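Local coordinates for probable acetyltransferase (Thermus thermophilus, PDB 3EXN), which binds acetyl coenzyme A and, as a member of the GCN5-related N-acetyltransferase family, probably transfers its acetyl group to an acceptor, at residues Leu77-Leu91 against Phe113-Val126. Sequence-based numbering, arbitrary orientation.
Sequences LDAKLGYPEAEDATL and FAAGLDGVRRLYAV. With ACO (acetyl coenzyme *a), chain C.
Arg121 meets Asp88 side-on, NE reaching OD1 at 2.7 Å and NH1 reaching OD2 at 2.9 Å, with the carboxylate turned 43° against the guanidinium. The second bond is the straighter (163°) and lies in the guanidinium plane; the first is tilted from it and takes the syn lone pair of OD1. A bend at chi3 swings the guanidinium back over Glu87, whose CB covers one face while its carboxylate stacks nearly parallel, adding a long salt bridge, charge attraction without a directed N-H. A backbone hydrogen bond from Arg121 N to Glu87 O ties the two chains beside the salt bridge. A water bound to Asp88 OD2 also reaches Tyr124 OH, and Pro84, after a cis peptide bond, lays CG over one face of the tyrosine ring, 4.1 Å from its centroid.

Beyond the type I beta turn from Glu85 to Asp88, 89-91 and 122-126 run parallel, joined through helix 105-115 as a beta-alpha-beta crossover of the GNAT fold. The helix side is apolar: with CG anti to the backbone N (chi1 -180°), Leu77 sets CD2 over the Phe113 ring, 4.0 Å from its centroid, while Ala79 CB touches Phe113 CZ at 3.5 Å. Leu81 CD2 meets Leu117 CD2 farther along.

Replacing Arg121 by a leucine would probably leave the buried Asp88 carboxylate without its two-pronged partner, as Arg122 offers only a long salt bridge. The chemistry thus divides: charge fastens the turn end of the strand pair, whereas at the other end Leu91 and Val126 bring carbonyl oxygens to the acetyl methyl of the cofactor, Val126 O at 3.1 Å from CH3.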
loop_
_atom_site.group_PDB
_atom_site.type_symbol
_atom_site.label_atom_id
_atom_site.label_comp_id
_atom_site.label_asym_id
_atom_site.label_seq_id
_atom_site.Cartn_x
_atom_site.Cartn_y
_atom_site.Cartn_z
ATOM N N LEU A 77 2.179 1.566 2.945
ATOM C CA LEU A 77 2.194 0.315 2.194
ATOM C C LEU A 77 1.693 -0.789 3.135
ATOM O O LEU A 77 2.151 -0.887 4.266
ATOM C CB LEU A 77 3.598 0.002 1.642
ATOM C CG LEU A 77 3.852 -1.278 0.801
ATOM C CD1 LEU A 77 5.051 -1.101 -0.145
ATOM C CD2 LEU A 77 4.033 -2.544 1.712
ATOM N N ASP A 78 0.735 -1.596 2.663
ATOM C CA ASP A 78 0.081 -2.618 3.546
ATOM C C ASP A 78 -0.025 -3.870 2.731
ATOM O O ASP A 78 -0.622 -3.848 1.668
ATOM C CB ASP A 78 -1.318 -2.111 4.017
ATOM C CG ASP A 78 -1.913 -2.909 5.202
ATOM O OD1 ASP A 78 -1.617 -4.131 5.386
ATOM O OD2 ASP A 78 -2.708 -2.312 5.963
ATOM N N ALA A 79 0.572 -4.941 3.221
ATOM C CA ALA A 79 0.534 -6.264 2.584
ATOM C C ALA A 79 0.255 -7.368 3.617
ATOM O O ALA A 79 0.409 -7.188 4.841
ATOM C CB ALA A 79 1.840 -6.498 1.848
ATOM N N LYS A 80 -0.183 -8.507 3.118
ATOM C CA LYS A 80 -0.444 -9.717 3.914
ATOM C C LYS A 80 0.327 -10.912 3.302
ATOM O O LYS A 80 0.094 -11.295 2.138
ATOM C CB LYS A 80 -1.949 -10.056 3.891
ATOM C CG LYS A 80 -2.364 -11.295 4.681
ATOM C CD LYS A 80 -1.985 -11.198 6.135
ATOM C CE LYS A 80 -2.350 -12.458 6.895
ATOM N NZ LYS A 80 -3.792 -12.467 7.287
ATOM N N LEU A 81 1.227 -11.495 4.086
ATOM C CA LEU A 81 1.893 -12.753 3.712
ATOM C C LEU A 81 0.925 -13.934 3.914
ATOM O O LEU A 81 0.173 -13.973 4.883
ATOM C CB LEU A 81 3.147 -12.951 4.568
ATOM C CG LEU A 81 4.185 -11.826 4.632
ATOM C CD1 LEU A 81 5.357 -12.218 5.580
ATOM C CD2 LEU A 81 4.666 -11.533 3.201
ATOM N N GLY A 82 0.981 -14.937 3.032
ATOM C CA GLY A 82 0.193 -16.142 3.239
ATOM C C GLY A 82 -1.224 -16.047 2.684
ATOM O O GLY A 82 -2.059 -16.919 2.981
ATOM N N TYR A 83 -1.483 -15.017 1.874
ATOM C CA TYR A 83 -2.760 -14.830 1.184
ATOM C C TYR A 83 -2.430 -14.531 -0.297
ATOM O O TYR A 83 -1.599 -13.671 -0.569
ATOM C CB TYR A 83 -3.598 -13.679 1.791
ATOM C CG TYR A 83 -4.998 -13.640 1.215
ATOM C CD1 TYR A 83 -6.035 -14.352 1.795
ATOM C CD2 TYR A 83 -5.256 -12.961 0.055
ATOM C CE1 TYR A 83 -7.298 -14.363 1.213
ATOM C CE2 TYR A 83 -6.480 -12.981 -0.523
ATOM C CZ TYR A 83 -7.509 -13.659 0.055
ATOM O OH TYR A 83 -8.744 -13.637 -0.576
ATOM N N PRO A 84 -3.115 -15.182 -1.250
ATOM C CA PRO A 84 -4.228 -16.097 -1.120
ATOM C C PRO A 84 -3.798 -17.494 -0.700
ATOM O O PRO A 84 -4.624 -18.264 -0.168
ATOM C CB PRO A 84 -4.844 -16.136 -2.534
ATOM C CG PRO A 84 -3.766 -15.687 -3.455
ATOM C CD PRO A 84 -2.822 -14.840 -2.661
ATOM N N GLU A 85 -2.540 -17.836 -0.952
ATOM C CA GLU A 85 -1.973 -19.090 -0.491
ATOM C C GLU A 85 -0.778 -18.867 0.431
ATOM O O GLU A 85 -0.130 -17.837 0.380
ATOM C CB GLU A 85 -1.525 -19.929 -1.686
ATOM C CG GLU A 85 -2.605 -20.035 -2.756
ATOM C CD GLU A 85 -3.205 -21.387 -2.829
ATOM O OE1 GLU A 85 -2.518 -22.292 -3.364
ATOM O OE2 GLU A 85 -4.362 -21.551 -2.370
ATOM N N ALA A 86 -0.509 -19.892 1.247
ATOM C CA ALA A 86 0.523 -19.886 2.265
ATOM C C ALA A 86 1.860 -19.363 1.753
ATOM O O ALA A 86 2.564 -18.672 2.504
ATOM C CB ALA A 86 0.713 -21.337 2.815
ATOM N N GLU A 87 2.202 -19.722 0.497
ATOM C CA GLU A 87 3.501 -19.379 -0.128
ATOM C C GLU A 87 3.577 -18.005 -0.801
ATOM O O GLU A 87 4.653 -17.607 -1.277
ATOM C CB GLU A 87 3.845 -20.391 -1.207
ATOM C CG GLU A 87 3.763 -21.825 -0.743
ATOM C CD GLU A 87 2.386 -22.466 -0.904
ATOM O OE1 GLU A 87 1.352 -21.766 -0.766
ATOM O OE2 GLU A 87 2.350 -23.700 -1.146
ATOM N N ASP A 88 2.432 -17.325 -0.897
ATOM C CA ASP A 88 2.348 -16.025 -1.585
ATOM C C ASP A 88 2.170 -14.853 -0.625
ATOM O O ASP A 88 2.203 -15.015 0.608
ATOM C CB ASP A 88 1.185 -16.049 -2.583
ATOM C CG ASP A 88 1.229 -17.238 -3.478
ATOM O OD1 ASP A 88 2.335 -17.744 -3.723
ATOM O OD2 ASP A 88 0.164 -17.658 -3.929
ATOM N N ALA A 89 2.026 -13.664 -1.212
ATOM C CA ALA A 89 1.758 -12.404 -0.482
ATOM C C ALA A 89 0.829 -11.564 -1.332
ATOM O O ALA A 89 0.816 -11.713 -2.545
ATOM C CB ALA A 89 3.083 -11.630 -0.206
ATOM N N THR A 90 0.122 -10.597 -0.706
ATOM C CA THR A 90 -0.785 -9.742 -1.460
ATOM C C THR A 90 -0.629 -8.361 -0.914
ATOM O O THR A 90 -0.664 -8.157 0.301
ATOM C CB THR A 90 -2.264 -10.169 -1.300
ATOM O OG1 THR A 90 -2.469 -11.459 -1.873
ATOM C CG2 THR A 90 -3.249 -9.167 -1.933
ATOM N N LEU A 91 -0.447 -7.419 -1.825
ATOM C CA LEU A 91 -0.418 -5.998 -1.499
ATOM C C LEU A 91 -1.881 -5.501 -1.591
ATOM O O LEU A 91 -2.515 -5.562 -2.656
ATOM C CB LEU A 91 0.523 -5.230 -2.487
ATOM C CG LEU A 91 0.647 -3.693 -2.334
ATOM C CD1 LEU A 91 1.457 -3.401 -1.145
ATOM C CD2 LEU A 91 1.323 -3.130 -3.634
ATOM N N PHE A 113 10.159 -3.166 -0.892
ATOM C CA PHE A 113 9.338 -4.161 -0.168
ATOM C C PHE A 113 9.587 -5.550 -0.778
ATOM O O PHE A 113 9.862 -6.512 -0.058
ATOM C CB PHE A 113 7.868 -3.752 -0.203
ATOM C CG PHE A 113 6.934 -4.816 0.310
ATOM C CD1 PHE A 113 7.027 -5.254 1.632
ATOM C CD2 PHE A 113 6.021 -5.421 -0.537
ATOM C CE1 PHE A 113 6.200 -6.282 2.115
ATOM C CE2 PHE A 113 5.160 -6.467 -0.053
ATOM C CZ PHE A 113 5.247 -6.874 1.231
ATOM N N ALA A 114 9.571 -5.650 -2.098
ATOM C CA ALA A 114 9.740 -6.969 -2.742
ATOM C C ALA A 114 11.141 -7.560 -2.469
ATOM O O ALA A 114 11.319 -8.793 -2.388
ATOM C CB ALA A 114 9.483 -6.849 -4.238
ATOM N N ALA A 115 12.133 -6.692 -2.344
ATOM C CA ALA A 115 13.492 -7.090 -1.974
ATOM C C ALA A 115 13.586 -7.910 -0.663
ATOM O O ALA A 115 14.468 -8.782 -0.522
ATOM C CB ALA A 115 14.392 -5.824 -1.891
ATOM N N GLY A 116 12.680 -7.639 0.273
ATOM C CA GLY A 116 12.628 -8.289 1.561
ATOM C C GLY A 116 11.874 -9.611 1.617
ATOM O O GLY A 116 11.808 -10.235 2.693
ATOM N N LEU A 117 11.333 -10.062 0.480
ATOM C CA LEU A 117 10.459 -11.254 0.433
ATOM C C LEU A 117 11.087 -12.536 -0.096
ATOM O O LEU A 117 10.356 -13.432 -0.573
ATOM C CB LEU A 117 9.235 -10.951 -0.420
ATOM C CG LEU A 117 8.349 -9.805 0.071
ATOM C CD1 LEU A 117 7.111 -9.664 -0.846
ATOM C CD2 LEU A 117 7.925 -10.056 1.489
ATOM N N ASP A 118 12.407 -12.676 -0.018
ATOM C CA ASP A 118 13.001 -13.972 -0.348
ATOM C C ASP A 118 12.313 -15.060 0.507
ATOM O O ASP A 118 12.206 -14.929 1.729
ATOM C CB ASP A 118 14.530 -13.948 -0.143
ATOM C CG ASP A 118 15.198 -15.297 -0.443
ATOM O OD1 ASP A 118 14.700 -16.052 -1.307
ATOM O OD2 ASP A 118 16.236 -15.601 0.186
ATOM N N GLY A 119 11.849 -16.114 -0.154
ATOM C CA GLY A 119 11.124 -17.195 0.479
ATOM C C GLY A 119 9.640 -17.150 0.155
ATOM O O GLY A 119 8.921 -18.103 0.435
ATOM N N VAL A 120 9.185 -16.018 -0.378
ATOM C CA VAL A 120 7.844 -15.859 -0.955
ATOM C C VAL A 120 7.850 -16.100 -2.468
ATOM O O VAL A 120 8.770 -15.687 -3.168
ATOM C CB VAL A 120 7.295 -14.416 -0.711
ATOM C CG1 VAL A 120 6.015 -14.197 -1.469
ATOM C CG2 VAL A 120 7.124 -14.139 0.760
ATOM N N ARG A 121 6.771 -16.701 -2.956
ATOM C CA ARG A 121 6.648 -17.209 -4.319
ATOM C C ARG A 121 6.127 -16.198 -5.334
ATOM O O ARG A 121 6.797 -15.944 -6.332
ATOM C CB ARG A 121 5.769 -18.474 -4.283
ATOM C CG ARG A 121 5.449 -19.146 -5.616
ATOM C CD ARG A 121 4.511 -20.356 -5.434
ATOM N NE ARG A 121 3.143 -19.980 -5.071
ATOM C CZ ARG A 121 2.173 -20.846 -4.794
ATOM N NH1 ARG A 121 0.964 -20.399 -4.477
ATOM N NH2 ARG A 121 2.394 -22.165 -4.843
ATOM N N ARG A 122 4.926 -15.649 -5.113
ATOM C CA ARG A 122 4.306 -14.638 -5.996
ATOM C C ARG A 122 3.793 -13.503 -5.152
ATOM O O ARG A 122 3.362 -13.737 -4.027
ATOM C CB ARG A 122 3.056 -15.158 -6.737
ATOM C CG ARG A 122 3.148 -16.548 -7.306
ATOM C CD ARG A 122 1.790 -17.124 -7.600
ATOM N NE ARG A 122 1.836 -18.577 -7.554
ATOM C CZ ARG A 122 2.432 -19.349 -8.461
ATOM N NH1 ARG A 122 3.047 -18.818 -9.522
ATOM N NH2 ARG A 122 2.407 -20.674 -8.318
ATOM N N LEU A 123 3.751 -12.315 -5.754
ATOM C CA LEU A 123 3.211 -11.090 -5.106
ATOM C C LEU A 123 1.993 -10.632 -5.890
ATOM O O LEU A 123 2.097 -10.237 -7.045
ATOM C CB LEU A 123 4.290 -10.001 -5.072
ATOM C CG LEU A 123 3.886 -8.673 -4.430
ATOM C CD1 LEU A 123 3.387 -8.886 -3.015
ATOM C CD2 LEU A 123 5.072 -7.675 -4.441
ATOM N N TYR A 124 0.829 -10.663 -5.234
ATOM C CA TYR A 124 -0.409 -10.210 -5.855
ATOM C C TYR A 124 -0.610 -8.768 -5.441
ATOM O O TYR A 124 -0.027 -8.365 -4.454
ATOM C CB TYR A 124 -1.590 -11.029 -5.349
ATOM C CG TYR A 124 -1.675 -12.469 -5.929
ATOM C CD1 TYR A 124 -2.506 -12.762 -7.015
ATOM C CD2 TYR A 124 -0.938 -13.520 -5.371
ATOM C CE1 TYR A 124 -2.600 -14.090 -7.538
ATOM C CE2 TYR A 124 -1.013 -14.826 -5.898
ATOM C CZ TYR A 124 -1.851 -15.092 -6.981
ATOM O OH TYR A 124 -1.947 -16.393 -7.497
ATOM N N ALA A 125 -1.435 -8.063 -6.209
ATOM C CA ALA A 125 -1.921 -6.689 -5.914
ATOM C C ALA A 125 -3.418 -6.675 -6.250
ATOM O O ALA A 125 -3.817 -7.191 -7.301
ATOM C CB ALA A 125 -1.164 -5.701 -6.771
ATOM N N VAL A 126 -4.245 -6.103 -5.345
ATOM C CA VAL A 126 -5.708 -6.018 -5.533
ATOM C C VAL A 126 -6.095 -4.547 -5.636
ATOM O O VAL A 126 -5.719 -3.759 -4.774
ATOM C CB VAL A 126 -6.520 -6.727 -4.467
ATOM C CG1 VAL A 126 -6.120 -6.278 -3.022
ATOM C CG2 VAL A 126 -8.049 -6.554 -4.760
HETATM O O5B ACO C . 5.499 5.783 -11.270
HETATM P P1A ACO C . 5.779 6.495 -9.806
HETATM O O1A ACO C . 6.111 7.966 -10.058
HETATM O O2A ACO C . 6.610 5.532 -8.974
HETATM O O3A ACO C . 4.264 6.423 -9.211
HETATM P P2A ACO C . 3.810 7.090 -7.836
HETATM O O4A ACO C . 2.847 8.213 -8.235
HETATM O O5A ACO C . 4.987 7.509 -6.988
HETATM O O6A ACO C . 3.005 5.796 -7.211
HETATM C CBP ACO C . 0.632 5.148 -6.960
HETATM C CCP ACO C . 1.886 5.156 -7.853
HETATM C CDP ACO C . 0.990 4.293 -5.758
HETATM C CEP ACO C . -0.561 4.511 -7.667
HETATM C CAP ACO C . 0.285 6.596 -6.520
HETATM O OAP ACO C . -0.050 7.418 -7.670
HETATM C C9P ACO C . -0.904 6.678 -5.583
HETATM O O9P ACO C . -0.768 6.655 -4.368
HETATM N N8P ACO C . -2.101 6.806 -6.150
HETATM C C7P ACO C . -3.344 6.990 -5.376
HETATM C C6P ACO C . -3.684 5.814 -4.461
HETATM C C5P ACO C . -3.806 4.520 -5.253
HETATM O O5P ACO C . -4.413 4.467 -6.345
HETATM N N4P ACO C . -3.210 3.456 -4.694
HETATM C C3P ACO C . -3.256 2.151 -5.315
HETATM C C2P ACO C . -4.438 1.348 -4.832
HETATM S S1P ACO C . -4.489 -0.303 -5.543
HETATM C C ACO C . -3.332 -0.991 -4.517
HETATM O O ACO C . -2.808 -0.301 -3.682
HETATM C CH3 ACO C . -2.960 -2.456 -4.648
HETATM O O HOH W 1 -1.790 -18.277 -5.292
#